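Local atomic coordinates of Ig domain protein, group 2 domain protein (PDB entry 6BG8), a protein that adsorbs the bacterium onto ice and inhibits ice-crystal growth, and is represented here by its C-terminal DUF3494 ice-binding domain. Residues A[13-18]-A[28-33]; A[32-37]-A[64-69]; A[117-122]-A[133-138]; A[153-158]-A[181-186]; A[160-165]-A[188-193]. All coordinates share one frame; numbering follows the deposited sequence.

Contact 1 of 5, residues A[13-18]-A[28-33]; sequences RFAMLA and SAIVDG
Ala15 and Gly33 mark the closest backbone approach of 13-18 and 28-33, with their CA atoms 4.3 Å apart where the first chain turns a corner at Ala15. Gly33 packs against that corner, and with no side chain in the way its CA comes within 3.6 Å of Arg13 O and 3.7 Å of Ala15 N. The Ala15 methyl points across the gap and rests on the Gly33 CA; it also touches the CG2 branch of Ile30, CB to CG2 3.9 Å.

Met16 and Ile30 meet tip to tip. The Met16 side chain leaves with CG beside the backbone N and runs straight to the sulfur; a bend at chi3 (-54°) then sets its CE methyl 3.8 Å from Ile30 CD1. Ile30 splits its contacts between branches: CG2 goes to Ala15, whereas CG1 and CD1 serve the methionine. Its CD1 is held off the staggered positions, at chi2 126°. Leu229 of strand 226-229 and Leu35 also pack against both Met16 and Ile30 and add to the apolar cluster.

Phe14 turns away from 28-33 toward helix 84-103, where it touches Phe87 and Ser91. Arg13 directs its charged end to Asp34 and Glu10, outside this pair of segments. At Ala15 the chain passes from one face of the fold to another, as at the corners of beta-helix coils, the architecture of this DUF3494 ice-binding domain.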
# COMPACT_ATOMS: atom_id res chain seq x y z
N ARG A 13 -9.93 -4.44 1.24
CA ARG A 13 -10.84 -3.48 0.62
C ARG A 13 -10.21 -2.11 0.42
O ARG A 13 -10.75 -1.30 -0.33
CB ARG A 13 -12.09 -3.31 1.48
CG ARG A 13 -11.79 -2.67 2.82
CD ARG A 13 -12.99 -2.76 3.75
NE ARG A 13 -14.10 -2.01 3.18
CZ ARG A 13 -15.37 -2.35 3.27
NH1 ARG A 13 -15.73 -3.44 3.94
NH2 ARG A 13 -16.29 -1.59 2.69
N PHE A 14 -9.12 -1.81 1.12
CA PHE A 14 -8.58 -0.45 1.11
C PHE A 14 -7.58 -0.26 -0.02
O PHE A 14 -6.71 -1.11 -0.25
CB PHE A 14 -7.91 -0.12 2.44
CG PHE A 14 -8.86 -0.03 3.59
CD1 PHE A 14 -9.64 1.12 3.79
CD2 PHE A 14 -8.97 -1.08 4.49
CE1 PHE A 14 -10.51 1.20 4.87
CE2 PHE A 14 -9.85 -1.00 5.57
CZ PHE A 14 -10.62 0.14 5.76
N ALA A 15 -7.72 0.87 -0.72
CA ALA A 15 -6.61 1.41 -1.50
C ALA A 15 -5.58 2.06 -0.58
O ALA A 15 -4.37 1.96 -0.81
CB ALA A 15 -7.14 2.43 -2.51
N MET A 16 -6.04 2.75 0.47
CA MET A 16 -5.15 3.43 1.40
C MET A 16 -5.71 3.32 2.80
O MET A 16 -6.92 3.47 3.02
CB MET A 16 -4.98 4.90 1.03
CG MET A 16 -4.50 5.11 -0.40
SD MET A 16 -4.16 6.84 -0.80
CE MET A 16 -5.67 7.65 -0.35
N LEU A 17 -4.82 3.07 3.76
CA LEU A 17 -5.23 2.88 5.14
C LEU A 17 -4.09 3.33 6.04
O LEU A 17 -2.95 2.90 5.85
CB LEU A 17 -5.58 1.41 5.42
CG LEU A 17 -6.00 1.01 6.84
CD1 LEU A 17 -7.38 1.56 7.17
CD2 LEU A 17 -5.99 -0.51 6.99
N ALA A 18 -4.40 4.17 7.02
CA ALA A 18 -3.37 4.70 7.91
C ALA A 18 -3.90 4.77 9.33
O ALA A 18 -5.11 4.85 9.57
CB ALA A 18 -2.90 6.08 7.45
N SER A 28 -5.15 14.62 -7.18
CA SER A 28 -5.08 13.18 -6.98
C SER A 28 -6.36 12.51 -7.49
O SER A 28 -7.43 13.12 -7.56
CB SER A 28 -4.87 12.84 -5.50
OG SER A 28 -3.57 13.16 -5.05
N ALA A 29 -6.22 11.23 -7.84
CA ALA A 29 -7.35 10.43 -8.31
C ALA A 29 -7.16 9.01 -7.80
O ALA A 29 -6.25 8.31 -8.27
CB ALA A 29 -7.43 10.43 -9.84
N ILE A 30 -8.02 8.58 -6.87
CA ILE A 30 -7.95 7.24 -6.29
C ILE A 30 -9.14 6.43 -6.79
O ILE A 30 -10.25 6.95 -6.89
CB ILE A 30 -7.91 7.30 -4.75
CG1 ILE A 30 -6.80 8.25 -4.28
CG2 ILE A 30 -7.72 5.91 -4.14
CD1 ILE A 30 -7.26 9.31 -3.34
N VAL A 31 -8.89 5.15 -7.12
CA VAL A 31 -9.87 4.32 -7.81
C VAL A 31 -9.90 2.91 -7.21
O VAL A 31 -8.85 2.34 -6.89
CB VAL A 31 -9.55 4.23 -9.32
CG1 VAL A 31 -10.57 3.37 -10.04
CG2 VAL A 31 -9.49 5.62 -9.95
N ASP A 32 -11.11 2.37 -7.06
CA ASP A 32 -11.38 0.94 -6.85
C ASP A 32 -11.01 0.45 -5.45
O ASP A 32 -10.92 -0.76 -5.23
CB ASP A 32 -10.68 0.06 -7.89
CG ASP A 32 -11.30 0.18 -9.28
OD1 ASP A 32 -12.47 0.60 -9.38
OD2 ASP A 32 -10.62 -0.18 -10.27
N GLY A 33 -10.80 1.36 -4.50
CA GLY A 33 -10.53 0.96 -3.13
C GLY A 33 -11.05 2.00 -2.17
O GLY A 33 -11.33 3.14 -2.54

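Contact 2 of 5, residues A[32-37]-A[64-69]; sequences DGDLGI and LSYAGD
Asp34 OD1 accepts two hydrogen bonds, one from Leu64 N at 2.9 Å and one from a water at 2.7 Å. The Leu64 N-H arrives nearly straight on the anti side of the carboxylate, 24° out of its plane. The same water bonds to Tyr66 OH at 2.7 Å and so ties the carboxylate to the end of the tyrosine. The other oxygen, OD2, is committed to a salt bridge with Arg13 NE; this cation would be expected to favour the ionised carboxylate.

Between these polar ends Asp34 and Tyr66 touch directly. Tyr66 carries CG beside its backbone N (chi1 -66°), and the ring presents its edge: CE2 is 3.7 Å from Asp34 CG, the carboxylate and ring planes stand 82° apart, and Asp34 CB lies in the ring plane. Phe87 of helix 84-103 meets the tyrosine edge-to-face.

The two backbones pair as short parallel strands within the parallel sheet of the beta-helix, where 34-37 lies between 14-18 and 65-66. Leu35 N donates to Leu64 O at 2.8 Å and Ile37 N to Tyr66 O at 3.1 Å. The intervening bond, Tyr66 N to Leu35 O at 2.9 Å, is weak because it is strongly bent; the Ser65 CA-H shares the same carbonyl. On the face opposite the tyrosine, the CB atoms of Leu35 and Ser65 pack together, while Ser65 OG turns to Gly55 O and Arg42. Beyond the paired residues a second water replaces the direct bond, donating to Ile37 O at 2.6 Å and accepting from Gly68 N.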
# COMPACT_ATOMS: atom_id res chain seq x y z
N ASP A 32 -11.11 2.37 -7.06
CA ASP A 32 -11.38 0.94 -6.85
C ASP A 32 -11.01 0.45 -5.45
O ASP A 32 -10.92 -0.76 -5.23
CB ASP A 32 -10.68 0.06 -7.89
CG ASP A 32 -11.30 0.18 -9.28
OD1 ASP A 32 -12.47 0.60 -9.38
OD2 ASP A 32 -10.62 -0.18 -10.27
N GLY A 33 -10.80 1.36 -4.50
CA GLY A 33 -10.53 0.96 -3.13
C GLY A 33 -11.05 2.00 -2.17
O GLY A 33 -11.33 3.14 -2.54
N ASP A 34 -11.16 1.59 -0.91
CA ASP A 34 -11.62 2.45 0.18
C ASP A 34 -10.45 3.20 0.82
O ASP A 34 -9.28 2.84 0.66
CB ASP A 34 -12.34 1.61 1.24
CG ASP A 34 -13.63 1.01 0.73
OD1 ASP A 34 -14.29 1.64 -0.11
OD2 ASP A 34 -13.98 -0.10 1.17
N LEU A 35 -10.80 4.23 1.58
CA LEU A 35 -9.85 4.97 2.40
C LEU A 35 -10.22 4.79 3.86
O LEU A 35 -11.41 4.79 4.21
CB LEU A 35 -9.86 6.47 2.06
CG LEU A 35 -8.85 6.97 1.02
CD1 LEU A 35 -8.86 6.13 -0.25
CD2 LEU A 35 -9.10 8.45 0.69
N GLY A 36 -9.22 4.63 4.72
CA GLY A 36 -9.51 4.50 6.13
C GLY A 36 -8.46 5.13 7.02
O GLY A 36 -7.26 5.06 6.71
N ILE A 37 -8.91 5.76 8.11
CA ILE A 37 -8.05 6.20 9.20
C ILE A 37 -8.48 5.42 10.44
O ILE A 37 -9.68 5.35 10.74
CB ILE A 37 -8.16 7.72 9.43
CG1 ILE A 37 -7.71 8.49 8.17
CG2 ILE A 37 -7.34 8.13 10.64
CD1 ILE A 37 -7.95 10.00 8.24
N LEU A 64 -15.14 4.34 -0.75
CA LEU A 64 -15.59 5.30 0.26
C LEU A 64 -14.49 5.49 1.29
O LEU A 64 -13.60 4.65 1.45
CB LEU A 64 -16.88 4.83 0.95
CG LEU A 64 -18.11 4.67 0.06
CD1 LEU A 64 -19.21 3.91 0.80
CD2 LEU A 64 -18.61 6.05 -0.39
N SER A 65 -14.56 6.61 2.01
CA SER A 65 -13.66 6.87 3.12
C SER A 65 -14.35 6.59 4.45
O SER A 65 -15.57 6.69 4.58
CB SER A 65 -13.17 8.32 3.09
OG SER A 65 -14.26 9.22 3.27
N TYR A 66 -13.54 6.24 5.45
CA TYR A 66 -14.02 5.75 6.73
C TYR A 66 -13.18 6.31 7.86
O TYR A 66 -11.95 6.41 7.74
CB TYR A 66 -13.97 4.22 6.79
CG TYR A 66 -14.91 3.55 5.84
CD1 TYR A 66 -16.27 3.47 6.12
CD2 TYR A 66 -14.45 3.01 4.64
CE1 TYR A 66 -17.15 2.87 5.23
CE2 TYR A 66 -15.32 2.40 3.75
CZ TYR A 66 -16.66 2.33 4.06
OH TYR A 66 -17.53 1.72 3.17
N ALA A 67 -13.85 6.67 8.96
CA ALA A 67 -13.19 6.99 10.22
C ALA A 67 -14.11 6.57 11.35
O ALA A 67 -15.32 6.45 11.18
CB ALA A 67 -12.84 8.48 10.33
N GLY A 68 -13.51 6.32 12.52
CA GLY A 68 -14.27 5.74 13.62
C GLY A 68 -15.29 6.67 14.25
O GLY A 68 -16.22 6.18 14.92
N ASP A 69 -15.15 7.97 14.06
CA ASP A 69 -16.16 8.90 14.55
C ASP A 69 -17.35 9.04 13.60
O ASP A 69 -18.31 9.74 13.93
CB ASP A 69 -15.54 10.29 14.80
CG ASP A 69 -15.11 10.97 13.52
OD1 ASP A 69 -14.38 10.32 12.73
OD2 ASP A 69 -15.51 12.13 13.28
O HOH W 1 -16.83 1.03 0.65
O HOH W 2 -10.67 6.37 12.88

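Contact 3 of 5, residues A[117-122]-A[133-138]; sequences IELGNL and ADVTLQ
Leu119 and Val135 form the apolar centre, their side chains crossing obliquely so that Leu119 CD1 comes to 3.5 Å from Val135 CG1. Next to them Leu137 reaches back with CD1, which lies 3.7 Å from Gly120 N and also near Leu119 CB. At the exposed end Ile117 adds a looser touch, its CG2 branch against the Ala133 methyl.

Outside this cluster the backbones run side by side. Thr136 bonds with both its N and its O: the N-H goes to Ile117 O and the carbonyl takes Leu119 N at 2.9 Å, which brackets Glu118 in a single bridge.

The polar edge is organised by the Glu118 carboxylate. CG leaves anti to the backbone N and the chain then bends at chi2 (61°), folding the acid across Thr136 at about a right angle. OE2 takes Gln138 N at 2.9 Å on its syn lone pair and Gly120 N at 2.8 Å on the anti side; Thr139 N is a further donor. Several N-H groups converging on one oxygen would be expected to stabilise the charged form. OE1 accepts the Thr136 hydroxyl at 2.8 Å, from above the carboxylate plane, and a water at 2.7 Å that also bonds Gln138 NE2.

Gly120 lies within the type II turn Leu119-Leu122, whose start is thus pinned to the acid. The arrangement is consistent with a cap on this edge of the beta-helix: through the one bridge of Glu118 with Thr136, the loop meets 135-137, an outermost strand of its parallel sheet.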
# COMPACT_ATOMS: atom_id res chain seq x y z
N ILE A 117 20.47 -3.31 -2.01
CA ILE A 117 20.11 -2.00 -1.47
C ILE A 117 19.80 -0.98 -2.55
O ILE A 117 19.26 0.09 -2.25
CB ILE A 117 21.19 -1.46 -0.51
CG1 ILE A 117 22.54 -1.35 -1.21
CG2 ILE A 117 21.27 -2.37 0.72
CD1 ILE A 117 23.60 -0.60 -0.39
N GLU A 118 20.13 -1.28 -3.81
CA GLU A 118 19.66 -0.52 -4.96
C GLU A 118 18.96 -1.49 -5.91
O GLU A 118 19.55 -2.50 -6.32
CB GLU A 118 20.81 0.20 -5.67
CG GLU A 118 20.41 0.82 -7.03
CD GLU A 118 19.31 1.87 -6.92
OE1 GLU A 118 19.41 2.74 -6.03
OE2 GLU A 118 18.35 1.85 -7.72
N LEU A 119 17.71 -1.19 -6.26
CA LEU A 119 16.90 -2.07 -7.08
C LEU A 119 16.79 -1.62 -8.53
O LEU A 119 16.23 -2.35 -9.36
CB LEU A 119 15.49 -2.21 -6.47
CG LEU A 119 15.41 -2.95 -5.13
CD1 LEU A 119 14.02 -2.87 -4.52
CD2 LEU A 119 15.83 -4.40 -5.30
N GLY A 120 17.35 -0.46 -8.88
CA GLY A 120 17.31 -0.01 -10.26
C GLY A 120 18.15 -0.88 -11.18
O GLY A 120 19.18 -1.43 -10.78
N ASN A 121 17.69 -0.99 -12.43
CA ASN A 121 18.36 -1.73 -13.50
C ASN A 121 18.46 -3.22 -13.22
O ASN A 121 19.29 -3.92 -13.82
CB ASN A 121 19.75 -1.15 -13.80
CG ASN A 121 19.69 0.25 -14.37
OD1 ASN A 121 18.79 0.58 -15.15
ND2 ASN A 121 20.65 1.08 -14.00
N LEU A 122 17.63 -3.73 -12.31
CA LEU A 122 17.58 -5.16 -12.02
C LEU A 122 16.32 -5.77 -12.61
O LEU A 122 15.30 -5.10 -12.78
CB LEU A 122 17.59 -5.42 -10.51
CG LEU A 122 18.80 -4.92 -9.73
CD1 LEU A 122 18.65 -5.33 -8.27
CD2 LEU A 122 20.07 -5.50 -10.33
N ALA A 133 18.93 -3.00 5.89
CA ALA A 133 19.32 -1.63 5.59
C ALA A 133 18.18 -0.90 4.89
O ALA A 133 17.06 -1.42 4.79
CB ALA A 133 20.60 -1.63 4.75
N ASP A 134 18.45 0.32 4.42
CA ASP A 134 17.53 1.03 3.54
C ASP A 134 17.70 0.56 2.10
O ASP A 134 18.79 0.13 1.70
CB ASP A 134 17.77 2.55 3.58
CG ASP A 134 17.85 3.11 4.99
OD1 ASP A 134 16.93 2.88 5.79
OD2 ASP A 134 18.84 3.81 5.29
N VAL A 135 16.63 0.67 1.31
CA VAL A 135 16.66 0.29 -0.09
C VAL A 135 16.25 1.49 -0.94
O VAL A 135 15.29 2.20 -0.61
CB VAL A 135 15.73 -0.89 -0.40
CG1 VAL A 135 15.67 -1.14 -1.91
CG2 VAL A 135 16.18 -2.14 0.34
N THR A 136 16.98 1.72 -2.03
CA THR A 136 16.60 2.73 -2.99
C THR A 136 16.30 2.08 -4.34
O THR A 136 16.87 1.04 -4.68
CB THR A 136 17.68 3.80 -3.14
OG1 THR A 136 18.96 3.17 -3.33
CG2 THR A 136 17.72 4.68 -1.89
N LEU A 137 15.40 2.72 -5.08
CA LEU A 137 15.06 2.33 -6.45
C LEU A 137 15.17 3.61 -7.26
O LEU A 137 14.19 4.35 -7.38
CB LEU A 137 13.66 1.70 -6.51
CG LEU A 137 12.97 1.49 -7.86
CD1 LEU A 137 13.93 0.95 -8.92
CD2 LEU A 137 11.79 0.55 -7.66
N GLN A 138 16.36 3.89 -7.79
CA GLN A 138 16.56 5.18 -8.45
C GLN A 138 17.50 5.14 -9.65
O GLN A 138 17.45 6.04 -10.49
CB GLN A 138 17.06 6.22 -7.44
CG GLN A 138 18.34 5.86 -6.70
CD GLN A 138 18.56 6.76 -5.50
OE1 GLN A 138 17.75 7.66 -5.23
NE2 GLN A 138 19.63 6.51 -4.74
O HOH W 3 19.82 2.15 -0.05
O HOH W 4 21.59 4.32 -5.74

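Contact 4 of 5, residues A[153-158]-A[181-186]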
# COMPACT_ATOMS: atom_id res chain seq x y z
N VAL A 153 4.51 -14.55 -6.59
CA VAL A 153 4.46 -13.64 -5.45
C VAL A 153 5.86 -13.06 -5.23
O VAL A 153 6.85 -13.79 -5.25
CB VAL A 153 3.95 -14.34 -4.18
CG1 VAL A 153 4.23 -13.48 -2.94
CG2 VAL A 153 2.47 -14.63 -4.31
N PHE A 154 5.92 -11.75 -5.01
CA PHE A 154 7.16 -11.03 -4.73
C PHE A 154 7.00 -10.33 -3.39
O PHE A 154 6.06 -9.55 -3.21
CB PHE A 154 7.47 -9.99 -5.81
CG PHE A 154 7.58 -10.54 -7.20
CD1 PHE A 154 6.45 -10.95 -7.90
CD2 PHE A 154 8.81 -10.59 -7.83
CE1 PHE A 154 6.56 -11.44 -9.20
CE2 PHE A 154 8.92 -11.06 -9.13
CZ PHE A 154 7.78 -11.49 -9.81
N ILE A 155 7.91 -10.58 -2.45
CA ILE A 155 7.89 -9.92 -1.15
C ILE A 155 9.24 -9.26 -0.95
O ILE A 155 10.28 -9.92 -1.03
CB ILE A 155 7.58 -10.90 -0.02
CG1 ILE A 155 6.15 -11.42 -0.16
CG2 ILE A 155 7.78 -10.23 1.34
CD1 ILE A 155 5.82 -12.60 0.74
N PHE A 156 9.21 -7.96 -0.69
CA PHE A 156 10.39 -7.19 -0.31
C PHE A 156 10.19 -6.74 1.13
O PHE A 156 9.20 -6.08 1.44
CB PHE A 156 10.57 -5.99 -1.23
CG PHE A 156 10.81 -6.38 -2.65
CD1 PHE A 156 9.74 -6.61 -3.51
CD2 PHE A 156 12.10 -6.59 -3.12
CE1 PHE A 156 9.97 -7.00 -4.83
CE2 PHE A 156 12.32 -6.98 -4.41
CZ PHE A 156 11.26 -7.19 -5.27
N THR A 157 11.11 -7.15 2.00
CA THR A 157 10.94 -6.90 3.43
C THR A 157 12.20 -6.25 3.97
O THR A 157 13.29 -6.83 3.92
CB THR A 157 10.57 -8.19 4.16
OG1 THR A 157 10.45 -7.91 5.55
CG2 THR A 157 11.57 -9.33 3.90
N ILE A 158 12.06 -5.03 4.49
CA ILE A 158 13.14 -4.06 4.56
C ILE A 158 13.20 -3.48 5.96
O ILE A 158 12.20 -2.96 6.47
CB ILE A 158 12.95 -2.94 3.51
CG1 ILE A 158 13.08 -3.54 2.10
CG2 ILE A 158 13.93 -1.79 3.76
CD1 ILE A 158 12.61 -2.61 0.96
N ASN A 181 0.08 -9.20 -6.40
CA ASN A 181 0.93 -10.23 -5.82
C ASN A 181 2.30 -9.72 -5.40
O ASN A 181 3.19 -10.52 -5.09
CB ASN A 181 1.08 -11.39 -6.81
CG ASN A 181 -0.23 -12.12 -7.06
OD1 ASN A 181 -1.08 -12.19 -6.18
ND2 ASN A 181 -0.38 -12.67 -8.26
N ILE A 182 2.51 -8.40 -5.38
CA ILE A 182 3.76 -7.79 -4.95
C ILE A 182 3.54 -7.12 -3.60
O ILE A 182 2.53 -6.43 -3.41
CB ILE A 182 4.27 -6.78 -5.98
CG1 ILE A 182 4.43 -7.46 -7.34
CG2 ILE A 182 5.57 -6.15 -5.52
CD1 ILE A 182 4.43 -6.47 -8.48
N TYR A 183 4.49 -7.28 -2.69
CA TYR A 183 4.36 -6.80 -1.31
C TYR A 183 5.64 -6.12 -0.88
O TYR A 183 6.73 -6.66 -1.07
CB TYR A 183 4.03 -7.96 -0.36
CG TYR A 183 2.73 -8.63 -0.70
CD1 TYR A 183 2.68 -9.67 -1.62
CD2 TYR A 183 1.54 -8.22 -0.12
CE1 TYR A 183 1.49 -10.28 -1.95
CE2 TYR A 183 0.34 -8.83 -0.43
CZ TYR A 183 0.32 -9.86 -1.35
OH TYR A 183 -0.87 -10.46 -1.67
N TRP A 184 5.50 -4.93 -0.30
CA TRP A 184 6.62 -4.15 0.20
C TRP A 184 6.40 -3.91 1.68
O TRP A 184 5.37 -3.36 2.07
CB TRP A 184 6.72 -2.80 -0.52
CG TRP A 184 6.83 -2.89 -2.01
CD1 TRP A 184 5.80 -2.87 -2.92
CD2 TRP A 184 8.03 -3.01 -2.77
NE1 TRP A 184 6.30 -2.98 -4.20
CE2 TRP A 184 7.67 -3.07 -4.13
CE3 TRP A 184 9.39 -3.07 -2.43
CZ2 TRP A 184 8.61 -3.19 -5.15
CZ3 TRP A 184 10.32 -3.20 -3.45
CH2 TRP A 184 9.93 -3.26 -4.79
N ARG A 185 7.37 -4.29 2.50
CA ARG A 185 7.27 -4.13 3.95
C ARG A 185 8.49 -3.35 4.42
O ARG A 185 9.62 -3.81 4.26
CB ARG A 185 7.23 -5.50 4.65
CG ARG A 185 6.85 -5.49 6.14
CD ARG A 185 7.96 -4.99 7.06
NE ARG A 185 9.21 -5.75 6.99
CZ ARG A 185 10.17 -5.70 7.92
NH1 ARG A 185 10.01 -4.94 9.00
NH2 ARG A 185 11.28 -6.41 7.77
N THR A 186 8.27 -2.18 5.01
CA THR A 186 9.37 -1.40 5.56
C THR A 186 9.17 -1.20 7.05
O THR A 186 8.07 -0.85 7.49
CB THR A 186 9.53 -0.04 4.86
OG1 THR A 186 8.33 0.73 5.01
CG2 THR A 186 9.83 -0.23 3.38
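Phe156 and Trp184 stack on neighbouring coils of the DUF3494 beta-helix, where strands 154-158 and 182-186 run parallel in exact register. Both aromatic residues set CG beside the backbone N, with chi1 -62° for the phenylalanine, and run out alongside each other from the sheet. With chi2 near 90° in both, the rings are turned alike, and their planes come within 13° of parallel. The result is an offset stack of the Phe156 ring and the six-membered indole ring, with centroids 4.2 Å apart. Trp184 CZ3 sits over the rim of the phenylalanine, 3.3 Å from its CG, and Phe156 CD1 in turn lies over the indole. Tyr129 meets Phe156 in a nearly parallel plane, and Trp184 NE1 is bonded to Ser199 O.

Phe154 and Ile182 are neighbours on this same face, their closest atoms being CD1 and CG1 at 4.1 Å; Leu144 packs on both. The opposite face, toward helix 84-103, holds Ile155 and Tyr183, with Ile155 CG1 against the tyrosine CB and CD1. Five backbone hydrogen bonds join the strands, from Phe154 N to Ile158 N.

Arg185 is the polar counterpart on the helix-facing side. Bends at chi2 and chi3 bring its NE back toward Thr157. The guanidinium lies side-on to that residue, and two nitrogens grip one oxygen: NH2 at 2.8 Å and NE at 2.9 Å from Thr157 OG1, which is close to the guanidinium plane. NH1 reaches Tyr99 OH of the helix. Over the centre of one guanidinium face lies Ile158 O, 3.7 Å above the plane.

Contact 5 of 5, residues A[160-165]-A[188-193]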
# COMPACT_ATOMS: atom_id res chain seq x y z
N GLY A 160 14.98 -0.88 7.00
CA GLY A 160 15.01 0.56 7.02
C GLY A 160 13.89 1.17 6.19
O GLY A 160 12.73 0.72 6.25
N ASN A 161 14.23 2.18 5.40
CA ASN A 161 13.29 2.83 4.50
C ASN A 161 13.34 2.21 3.11
O ASN A 161 14.27 1.48 2.76
CB ASN A 161 13.60 4.33 4.40
CG ASN A 161 13.65 5.02 5.74
OD1 ASN A 161 12.82 4.77 6.62
ND2 ASN A 161 14.61 5.92 5.90
N LEU A 162 12.33 2.54 2.29
CA LEU A 162 12.31 2.27 0.86
C LEU A 162 12.02 3.58 0.15
O LEU A 162 11.01 4.22 0.45
CB LEU A 162 11.25 1.22 0.47
CG LEU A 162 10.95 1.09 -1.04
CD1 LEU A 162 12.17 0.62 -1.82
CD2 LEU A 162 9.76 0.18 -1.32
N THR A 163 12.88 3.96 -0.79
CA THR A 163 12.74 5.22 -1.51
C THR A 163 13.00 5.01 -3.00
O THR A 163 14.09 4.59 -3.38
CB THR A 163 13.72 6.27 -0.97
OG1 THR A 163 13.55 6.41 0.44
CG2 THR A 163 13.47 7.63 -1.64
N SER A 164 12.01 5.32 -3.83
CA SER A 164 12.25 5.38 -5.27
C SER A 164 12.37 6.83 -5.68
O SER A 164 11.85 7.73 -5.01
CB SER A 164 11.13 4.68 -6.06
OG SER A 164 9.88 5.30 -5.87
N GLY A 165 13.12 7.07 -6.75
CA GLY A 165 13.31 8.44 -7.19
C GLY A 165 14.13 8.52 -8.46
O GLY A 165 14.37 7.51 -9.14
N GLY A 188 10.84 1.16 8.38
CA GLY A 188 10.82 2.60 8.27
C GLY A 188 9.72 3.06 7.34
O GLY A 188 8.65 2.43 7.24
N LYS A 189 9.96 4.16 6.66
CA LYS A 189 8.95 4.71 5.77
C LYS A 189 9.16 4.23 4.34
O LYS A 189 10.24 3.77 3.96
CB LYS A 189 8.99 6.24 5.80
CG LYS A 189 10.27 6.84 5.23
CD LYS A 189 10.19 8.36 5.26
CE LYS A 189 11.53 8.98 4.87
NZ LYS A 189 11.56 10.47 5.08
N THR A 190 8.10 4.36 3.54
CA THR A 190 8.17 4.14 2.10
C THR A 190 7.90 5.46 1.39
O THR A 190 6.88 6.12 1.65
CB THR A 190 7.18 3.07 1.65
OG1 THR A 190 7.56 1.80 2.21
CG2 THR A 190 7.16 2.96 0.12
N VAL A 191 8.81 5.85 0.51
CA VAL A 191 8.73 7.11 -0.23
C VAL A 191 8.78 6.78 -1.71
O VAL A 191 9.72 6.12 -2.17
CB VAL A 191 9.87 8.07 0.17
CG1 VAL A 191 9.78 9.35 -0.62
CG2 VAL A 191 9.83 8.35 1.66
N ILE A 192 7.77 7.22 -2.46
CA ILE A 192 7.64 6.91 -3.88
C ILE A 192 7.93 8.17 -4.69
O ILE A 192 7.32 9.22 -4.44
CB ILE A 192 6.24 6.34 -4.16
CG1 ILE A 192 6.10 5.00 -3.43
CG2 ILE A 192 5.99 6.18 -5.65
CD1 ILE A 192 4.68 4.45 -3.37
N GLY A 193 8.87 8.07 -5.64
CA GLY A 193 9.43 9.27 -6.25
C GLY A 193 8.50 9.94 -7.25
O GLY A 193 7.58 9.33 -7.80
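Thr163 and Val191 project together from adjacent parallel strands, 162-164 and 190-192, of a parallel sheet of the beta-helix. Both OG1 and CG2 of Thr163 border Val191, with CG2 4.1 Å from the valine CB. On the other face Leu162 and Thr190 are aligned in the same manner: Leu162 CD2 meets Thr190 CG2 at 4.1 Å, while the Thr190 hydroxyl is bonded to Thr186. Leu162 also packs on Trp184, so this face is turned to the interior.

Asn161 and Lys189 instead meet through a polar atom. The asparagine holds CG beside the backbone N (chi1 -54°), and chi2 (-41°) turns OD1 to the Lys189 N-H at 2.9 Å. The same oxygen lies 3.6 Å from Lys189 CG before the extended lysine chain runs on.

Three backbone bonds lace the strands, the shortest from Val191 N to Leu162 O at 2.7 Å. At the start of the pairing Gly188 N donates to Gly160 O from above the carbonyl plane. Strand 208-210 follows 190-192 in the sheet, and Gly193 lies near Thr212, a residue that is probably part of the ice-binding site, as in relatives. At the far end a side chain takes over from the main chain: Ser164 holds OG between its backbone N and carbonyl carbon (chi1 62°), and this oxygen accepts Gly193 N at 3.0 Å.

In the fold
Along the chain contacts 1 and 2 come first and share Asp32 and Gly33; their centres are 8 Å apart, and strands 14-18 and 34-37 are neighbours in one parallel sheet. Contacts 3, 4 and 5 lie on the opposite side of the chain's centre, with contact 1 about 19 Å from contacts 4 and 5 between centres. Contacts 4 and 5 alternate in sequence: 154-158 leads into 162-164 and 182-186 into 190-192, so the same two coils pair twice, on different faces. Contact 3 continues the sheet of contact 5 to its edge. Together they sample a beta-helix from one end toward the other, whose coils probably carry the ice-binding motif, as in relatives.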